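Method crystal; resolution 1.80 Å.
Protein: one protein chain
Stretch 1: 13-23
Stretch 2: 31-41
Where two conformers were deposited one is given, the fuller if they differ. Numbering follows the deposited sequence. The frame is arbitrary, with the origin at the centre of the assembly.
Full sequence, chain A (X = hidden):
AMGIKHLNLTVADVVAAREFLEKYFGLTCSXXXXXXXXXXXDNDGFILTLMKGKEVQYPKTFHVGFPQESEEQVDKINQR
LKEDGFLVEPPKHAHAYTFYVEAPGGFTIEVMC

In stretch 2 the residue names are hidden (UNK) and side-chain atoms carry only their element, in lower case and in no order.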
ATOM      1  N   ASP A  13      -9.230  -8.704 -12.336  1.00 20.27           N
ATOM      2  CA  ASP A  13      -7.780  -8.677 -12.267  1.00 19.92           C
ATOM      3  C   ASP A  13      -7.407  -8.654 -10.803  1.00 19.71           C
ATOM      4  O   ASP A  13      -7.601  -7.633 -10.132  1.00 19.67           O
ATOM      5  CB  ASP A  13      -7.261  -7.409 -12.967  1.00 19.29           C
ATOM      6  CG  ASP A  13      -5.737  -7.301 -12.975  1.00 20.09           C
ATOM      7  OD1 ASP A  13      -5.047  -7.976 -12.165  1.00 17.79           O
ATOM      8  OD2 ASP A  13      -5.229  -6.521 -13.810  1.00 21.05           O
ATOM      9  N   VAL A  14      -6.908  -9.792 -10.310  1.00 19.70           N
ATOM     10  CA  VAL A  14      -6.567  -9.931  -8.888  1.00 20.00           C
ATOM     11  C   VAL A  14      -5.385  -9.036  -8.512  1.00 19.68           C
ATOM     12  O   VAL A  14      -5.404  -8.357  -7.490  1.00 20.30           O
ATOM     13  CB  VAL A  14      -6.261 -11.418  -8.577  1.00 20.12           C
ATOM     14  CG1 VAL A  14      -5.599 -11.588  -7.208  1.00 20.96           C
ATOM     15  CG2 VAL A  14      -7.537 -12.218  -8.647  1.00 21.55           C
ATOM     16  N   VAL A  15      -4.356  -9.048  -9.349  1.00 19.33           N
ATOM     17  CA  VAL A  15      -3.148  -8.254  -9.114  1.00 19.39           C
ATOM     18  C   VAL A  15      -3.486  -6.776  -8.932  1.00 19.20           C
ATOM     19  O   VAL A  15      -3.013  -6.144  -7.997  1.00 19.51           O
ATOM     20  CB  VAL A  15      -2.124  -8.444 -10.265  1.00 19.50           C
ATOM     21  CG1 VAL A  15      -0.929  -7.542 -10.066  1.00 21.15           C
ATOM     22  CG2 VAL A  15      -1.693  -9.900 -10.338  1.00 20.15           C
ATOM     23  N   ALA A  16      -4.309  -6.242  -9.831  1.00 19.70           N
ATOM     24  CA  ALA A  16      -4.702  -4.827  -9.796  1.00 19.42           C
ATOM     25  C   ALA A  16      -5.569  -4.493  -8.577  1.00 19.79           C
ATOM     26  O   ALA A  16      -5.374  -3.433  -7.951  1.00 19.00           O
ATOM     27  CB  ALA A  16      -5.430  -4.443 -11.064  1.00 20.23           C
ATOM     28  N   ALA A  17      -6.527  -5.371  -8.272  1.00 19.91           N
ATOM     29  CA  ALA A  17      -7.387  -5.197  -7.098  1.00 19.90           C
ATOM     30  C   ALA A  17      -6.549  -5.237  -5.830  1.00 19.93           C
ATOM     31  O   ALA A  17      -6.713  -4.385  -4.969  1.00 19.18           O
ATOM     32  CB  ALA A  17      -8.494  -6.236  -7.044  1.00 20.09           C
ATOM     33  N   ARG A  18      -5.626  -6.200  -5.741  1.00 20.41           N
ATOM     34  CA  ARG A  18      -4.745  -6.302  -4.559  1.00 20.49           C
ATOM     35  C   ARG A  18      -3.940  -5.034  -4.300  1.00 21.32           C
ATOM     36  O   ARG A  18      -3.888  -4.522  -3.178  1.00 20.89           O
ATOM     37  CB  ARG A  18      -3.797  -7.482  -4.721  1.00 20.54           C
ATOM     38  CG  ARG A  18      -2.742  -7.597  -3.629  1.00 18.64           C
ATOM     39  CD  ARG A  18      -1.840  -8.762  -3.892  1.00 20.25           C
ATOM     40  NE  ARG A  18      -0.671  -8.726  -3.019  1.00 20.64           N
ATOM     41  CZ  ARG A  18       0.347  -9.580  -3.096  1.00 22.05           C
ATOM     42  NH1 ARG A  18       0.344 -10.566  -4.003  1.00 22.03           N
ATOM     43  NH2 ARG A  18       1.358  -9.468  -2.248  1.00 21.15           N
ATOM     44  N   GLU A  19      -3.288  -4.527  -5.339  1.00 22.12           N
ATOM     45  CA  GLU A  19      -2.374  -3.421  -5.145  1.00 24.11           C
ATOM     46  C   GLU A  19      -3.139  -2.141  -4.747  1.00 22.86           C
ATOM     47  O   GLU A  19      -2.658  -1.358  -3.935  1.00 22.71           O
ATOM     48  CB  GLU A  19      -1.446  -3.260  -6.360  1.00 24.01           C
ATOM     49  CG  GLU A  19      -1.939  -2.347  -7.436  1.00 28.78           C
ATOM     50  CD  GLU A  19      -1.102  -2.422  -8.715  1.00 28.90           C
ATOM     51  OE1 GLU A  19      -1.655  -2.064  -9.787  1.00 33.70           O
ATOM     52  OE2 GLU A  19       0.077  -2.851  -8.649  1.00 32.90           O
ATOM     53  N   PHE A  20      -4.339  -1.969  -5.297  1.00 22.18           N
ATOM     54  CA  PHE A  20      -5.224  -0.855  -4.939  1.00 21.30           C
ATOM     55  C   PHE A  20      -5.641  -0.945  -3.463  1.00 21.35           C
ATOM     56  O   PHE A  20      -5.576   0.043  -2.722  1.00 21.94           O
ATOM     57  CB  PHE A  20      -6.472  -0.877  -5.829  1.00 21.63           C
ATOM     58  CG  PHE A  20      -7.397   0.287  -5.613  1.00 19.41           C
ATOM     59  CD1 PHE A  20      -7.092   1.537  -6.159  1.00 20.58           C
ATOM     60  CD2 PHE A  20      -8.592   0.133  -4.881  1.00 20.58           C
ATOM     61  CE1 PHE A  20      -7.960   2.618  -5.988  1.00 18.78           C
ATOM     62  CE2 PHE A  20      -9.468   1.219  -4.703  1.00 22.04           C
ATOM     63  CZ  PHE A  20      -9.139   2.467  -5.261  1.00 19.96           C
ATOM     64  N   LEU A  21      -6.033  -2.150  -3.032  1.00 21.00           N
ATOM     65  CA  LEU A  21      -6.471  -2.357  -1.643  1.00 21.26           C
ATOM     66  C   LEU A  21      -5.325  -2.169  -0.650  1.00 21.66           C
ATOM     67  O   LEU A  21      -5.522  -1.629   0.452  1.00 22.11           O
ATOM     68  CB  LEU A  21      -7.138  -3.729  -1.484  1.00 20.50           C
ATOM     69  CG  LEU A  21      -8.500  -3.859  -2.159  1.00 21.57           C
ATOM     70  CD1 LEU A  21      -8.863  -5.352  -2.293  1.00 20.83           C
ATOM     71  CD2 LEU A  21      -9.599  -3.052  -1.426  1.00 21.98           C
ATOM     72  N   GLU A  22      -4.127  -2.587  -1.051  1.00 22.08           N
ATOM     73  CA  GLU A  22      -2.922  -2.339  -0.249  1.00 22.79           C
ATOM     74  C   GLU A  22      -2.601  -0.867  -0.127  1.00 23.03           C
ATOM     75  O   GLU A  22      -2.411  -0.362   0.975  1.00 23.50           O
ATOM     76  CB  GLU A  22      -1.720  -3.086  -0.820  1.00 23.47           C
ATOM     77  CG  GLU A  22      -1.856  -4.580  -0.619  1.00 22.57           C
ATOM     78  CD  GLU A  22      -0.871  -5.393  -1.429  1.00 25.28           C
ATOM     79  OE1 GLU A  22      -0.215  -4.843  -2.337  1.00 26.11           O
ATOM     80  OE2 GLU A  22      -0.786  -6.604  -1.170  1.00 25.51           O
ATOM     81  N   LYS A  23      -2.562  -0.173  -1.257  1.00 22.93           N
ATOM     82  CA  LYS A  23      -2.166   1.228  -1.272  1.00 22.76           C
ATOM     83  C   LYS A  23      -3.136   2.142  -0.528  1.00 23.26           C
ATOM     84  O   LYS A  23      -2.717   2.939   0.323  1.00 22.62           O
ATOM     85  CB  LYS A  23      -2.008   1.712  -2.712  1.00 23.20           C
ATOM     86  CG  LYS A  23      -1.399   3.118  -2.794  1.00 24.40           C
ATOM     87  CD  LYS A  23      -1.074   3.490  -4.202  1.00 27.25           C
ATOM     88  CE  LYS A  23      -0.513   4.895  -4.233  1.00 29.20           C
ATOM     89  NZ  LYS A  23       0.084   5.226  -5.569  1.00 30.86           N
ATOM     90  N   UNK A  31      -1.614 -14.583   1.286  1.00 24.67           N
ATOM     91  CA  UNK A  31      -1.348 -15.716   0.409  1.00 25.19           C
ATOM     92  C   UNK A  31      -1.930 -15.498  -0.964  1.00 25.80           C
ATOM     93  O   UNK A  31      -2.850 -14.699  -1.137  1.00 25.64           O
ATOM     94  N   UNK A  32      -1.359 -16.189  -1.945  1.00 26.97           N
ATOM     95  CA  UNK A  32      -1.829 -16.160  -3.321  1.00 27.50           C
ATOM     96  C   UNK A  32      -1.804 -17.565  -3.923  1.00 28.94           C
ATOM     97  O   UNK A  32      -1.158 -18.475  -3.386  1.00 29.24           O
ATOM     98  o   UNK A  32       0.396 -15.703  -4.213  1.00 26.42           O
ATOM     99  c   UNK A  32      -0.960 -15.241  -4.217  1.00 27.36           C
ATOM    100  c   UNK A  32      -1.004 -13.773  -3.745  1.00 26.39           C
ATOM    101  N   UNK A  33      -2.529 -17.735  -5.027  1.00 30.49           N
ATOM    102  CA  UNK A  33      -2.327 -18.866  -5.933  1.00 32.25           C
ATOM    103  C   UNK A  33      -2.152 -18.281  -7.331  1.00 32.26           C
ATOM    104  O   UNK A  33      -3.129 -17.879  -7.981  1.00 32.49           O
ATOM    105  c   UNK A  33      -3.210 -21.191  -6.550  1.00 34.23           C
ATOM    106  n   UNK A  33      -6.521 -21.488  -9.530  1.00 45.53           N
ATOM    107  c   UNK A  33      -4.443 -22.094  -6.554  1.00 35.59           C
ATOM    108  c   UNK A  33      -3.505 -19.837  -5.899  1.00 32.35           C
ATOM    109  n   UNK A  33      -6.443 -20.305  -7.561  1.00 45.33           N
ATOM    110  n   UNK A  33      -5.086 -22.162  -7.869  1.00 42.07           N
ATOM    111  c   UNK A  33      -6.017 -21.319  -8.313  1.00 44.17           C
ATOM    112  N   UNK A  34      -0.902 -18.211  -7.783  1.00 32.19           N
ATOM    113  CA  UNK A  34      -0.571 -17.547  -9.042  1.00 32.50           C
ATOM    114  C   UNK A  34      -1.201 -16.174  -9.128  1.00 32.44           C
ATOM    115  O   UNK A  34      -1.119 -15.380  -8.181  1.00 33.03           O
ATOM    116  N   UNK A  35      -1.838 -15.892 -10.260  1.00 32.41           N
ATOM    117  CA  UNK A  35      -2.532 -14.618 -10.466  1.00 33.17           C
ATOM    118  C   UNK A  35      -4.050 -14.791 -10.310  1.00 32.05           C
ATOM    119  O   UNK A  35      -4.827 -13.866 -10.546  1.00 32.45           O
ATOM    120  c   UNK A  35      -2.197 -14.043 -11.850  1.00 33.95           C
ATOM    121  c   UNK A  35      -2.839 -14.829 -12.985  1.00 37.08           C
ATOM    122  o   UNK A  35      -3.662 -14.296 -13.740  1.00 42.12           O
ATOM    123  n   UNK A  35      -2.472 -16.103 -13.111  1.00 40.20           N
ATOM    124  N   UNK A  36      -4.461 -15.993  -9.925  1.00 30.02           N
ATOM    125  CA  UNK A  36      -5.875 -16.329  -9.897  1.00 28.83           C
ATOM    126  C   UNK A  36      -6.559 -15.969  -8.584  1.00 27.71           C
ATOM    127  O   UNK A  36      -7.786 -15.846  -8.534  1.00 27.29           O
ATOM    128  c   UNK A  36      -6.063 -17.809 -10.199  1.00 29.11           C
ATOM    129  N   UNK A  37      -5.772 -15.791  -7.527  1.00 25.97           N
ATOM    130  CA  UNK A  37      -6.336 -15.773  -6.183  1.00 25.34           C
ATOM    131  C   UNK A  37      -5.397 -15.081  -5.195  1.00 24.07           C
ATOM    132  O   UNK A  37      -4.187 -15.307  -5.234  1.00 23.55           O
ATOM    133  c   UNK A  37      -8.546 -17.813  -2.024  1.00 28.53           C
ATOM    134  c   UNK A  37      -6.582 -17.224  -5.784  1.00 26.08           C
ATOM    135  c   UNK A  37      -9.277 -17.377  -3.127  1.00 28.93           C
ATOM    136  c   UNK A  37      -7.175 -18.044  -2.148  1.00 28.72           C
ATOM    137  c   UNK A  37      -7.256 -17.402  -4.477  1.00 26.81           C
ATOM    138  c   UNK A  37      -8.631 -17.176  -4.348  1.00 28.00           C
ATOM    139  c   UNK A  37      -6.537 -17.847  -3.376  1.00 27.51           C
ATOM    140  N   UNK A  38      -5.955 -14.237  -4.324  1.00 22.23           N
ATOM    141  CA  UNK A  38      -5.184 -13.561  -3.269  1.00 21.93           C
ATOM    142  C   UNK A  38      -6.036 -13.483  -2.024  1.00 21.39           C
ATOM    143  O   UNK A  38      -7.223 -13.198  -2.115  1.00 22.78           O
ATOM    144  c   UNK A  38      -4.750 -12.139  -3.694  1.00 20.94           C
ATOM    145  N   UNK A  39      -5.436 -13.737  -0.869  1.00 21.26           N
ATOM    146  CA  UNK A  39      -6.153 -13.628   0.396  1.00 20.40           C
ATOM    147  C   UNK A  39      -5.731 -12.340   1.052  1.00 20.88           C
ATOM    148  O   UNK A  39      -4.552 -12.169   1.367  1.00 19.52           O
ATOM    149  c   UNK A  39      -6.634 -14.708   2.608  1.00 20.67           C
ATOM    150  c   UNK A  39      -5.823 -14.801   1.325  1.00 20.44           C
ATOM    151  c   UNK A  39      -6.107 -16.102   0.619  1.00 20.35           C
ATOM    152  N   UNK A  40      -6.687 -11.429   1.217  1.00 21.81           N
ATOM    153  CA  UNK A  40      -6.426 -10.147   1.868  1.00 22.06           C
ATOM    154  C   UNK A  40      -7.050 -10.145   3.262  1.00 22.39           C
ATOM    155  O   UNK A  40      -8.067 -10.793   3.493  1.00 22.13           O
ATOM    156  c   UNK A  40      -6.773  -9.052  -0.474  1.00 23.73           C
ATOM    157 se   UNK A  40      -4.875  -8.978  -0.915  1.00 29.80          SE
ATOM    158  c   UNK A  40      -6.995  -8.977   1.058  1.00 22.36           C
ATOM    159  c   UNK A  40      -4.399  -7.268  -0.021  1.00 24.20           C
ATOM    160  N   UNK A  41      -6.433  -9.398   4.176  0.50 22.55           N
ATOM    161  CA  UNK A  41      -6.882  -9.283   5.567  0.50 22.91           C
ATOM    162  C   UNK A  41      -6.933  -7.818   5.939  0.50 22.82           C
ATOM    163  O   UNK A  41      -6.082  -7.051   5.500  0.50 22.77           O
ATOM    164  n   UNK A  41      -6.340 -13.711   8.864  0.50 29.40           N
ATOM    165  n   UNK A  41      -6.395 -12.284  10.653  0.50 29.37           N
ATOM    166  c   UNK A  41      -5.984 -12.567   9.425  0.50 28.56           C
ATOM    167  n   UNK A  41      -5.222 -11.706   8.759  0.50 27.58           N
ATOM    168  c   UNK A  41      -5.882  -9.936   6.520  0.50 22.95           C
ATOM    169  c   UNK A  41      -4.712 -11.931   7.407  0.50 26.65           C
ATOM    170  c   UNK A  41      -5.652 -11.417   6.329  0.50 24.08           C
TER
HETATM  171  O   HOH W   1      -6.001 -11.973 -12.027  1.00 32.03           O

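Position 31 has backbone atoms only. It lies in a strand and makes no contact with the helix of stretch 1. With no side-chain atom at all, it is Gly 31.

Position 32 has one carbon carrying an oxygen and a second carbon. Its CA-to-CB bond points toward the helix. The terminal carbon lies near the guanidinium of Arg 18. A beta-branched side chain with one hydroxyl is threonine. Thr 32 CG2 is 3.5 Å from Arg 18 NH1, and the approach is oblique.

Position 33 has three carbons, a nitrogen, and then a carbon carrying two more nitrogens. This is a guanidinium chain, so the residue is Arg 33. It is exposed and out of reach of the helix.

Position 34 again has no side-chain atoms and is Gly 34. Its phi is 49° and its psi -132°. A positive phi by itself favours glycine.

Position 35 has two carbons, the second carrying one oxygen and one nitrogen. That is a short carboxamide, so the residue is Asn 35. Its CA-to-CB bond points sideways, and Asn 35 CB is 4.4 Å from Val 15 CG2. The backbone comes closer: Asn 35 O is 3.5 Å from Val 14 CB. Water 1 joins the same carbonyl to the start of the helix. It accepts from Val 14 N at 2.9 Å and donates to Asn 35 O at 2.7 Å.

Position 36 has one side-chain carbon, directed away from the helix. It is Ala 36. Its backbone makes the contact, with Ala 36 O 3.6 Å from Val 14 CG2. Its amide closes the turn, Ala 36 N donating to Arg 33 O at 3.0 Å.

Position 37 has one carbon and then a ring of six carbons, with no oxygen. It is Phe 37. The CA-to-CB bond points away from the helix, and the contact is by backbone: Phe 37 C is 4.0 Å from Val 14 CG1.

Position 38 has a single carbon, pointing toward the helix. It is Ala 38. Ala 38 CB packs against Val 14 CG1 at 3.7 Å.

Position 39 has one carbon carrying two others. It is Val 39, out of reach of the helix. Val 39 N donates to Gly 31 O at 2.8 Å, pairing the two strands.

Position 40 has an unbranched chain of two carbons, selenium and a last carbon. It is selenomethionine, Met 40, pointing toward the helix. Met 40 SE is 3.7 Å from Arg 18 CG, and Met 40 CE is 3.7 Å from Glu 22 CG.

Position 41 has three carbons, a nitrogen, and a carbon with two more nitrogens. It is Arg 41, exposed and out of reach.

The contact buries 387 Å² and has no direct hydrogen bond between the stretches. Val 14 fits against the turn and Ala 38. Met 40 meets the aliphatic parts of Arg 18 and Glu 22, whose charged ends pair within the helix, Arg 18 NE to Glu 22 OE2 at 2.8 Å.

Stretch 2, residues 31-41: GTRGNAFAVMR
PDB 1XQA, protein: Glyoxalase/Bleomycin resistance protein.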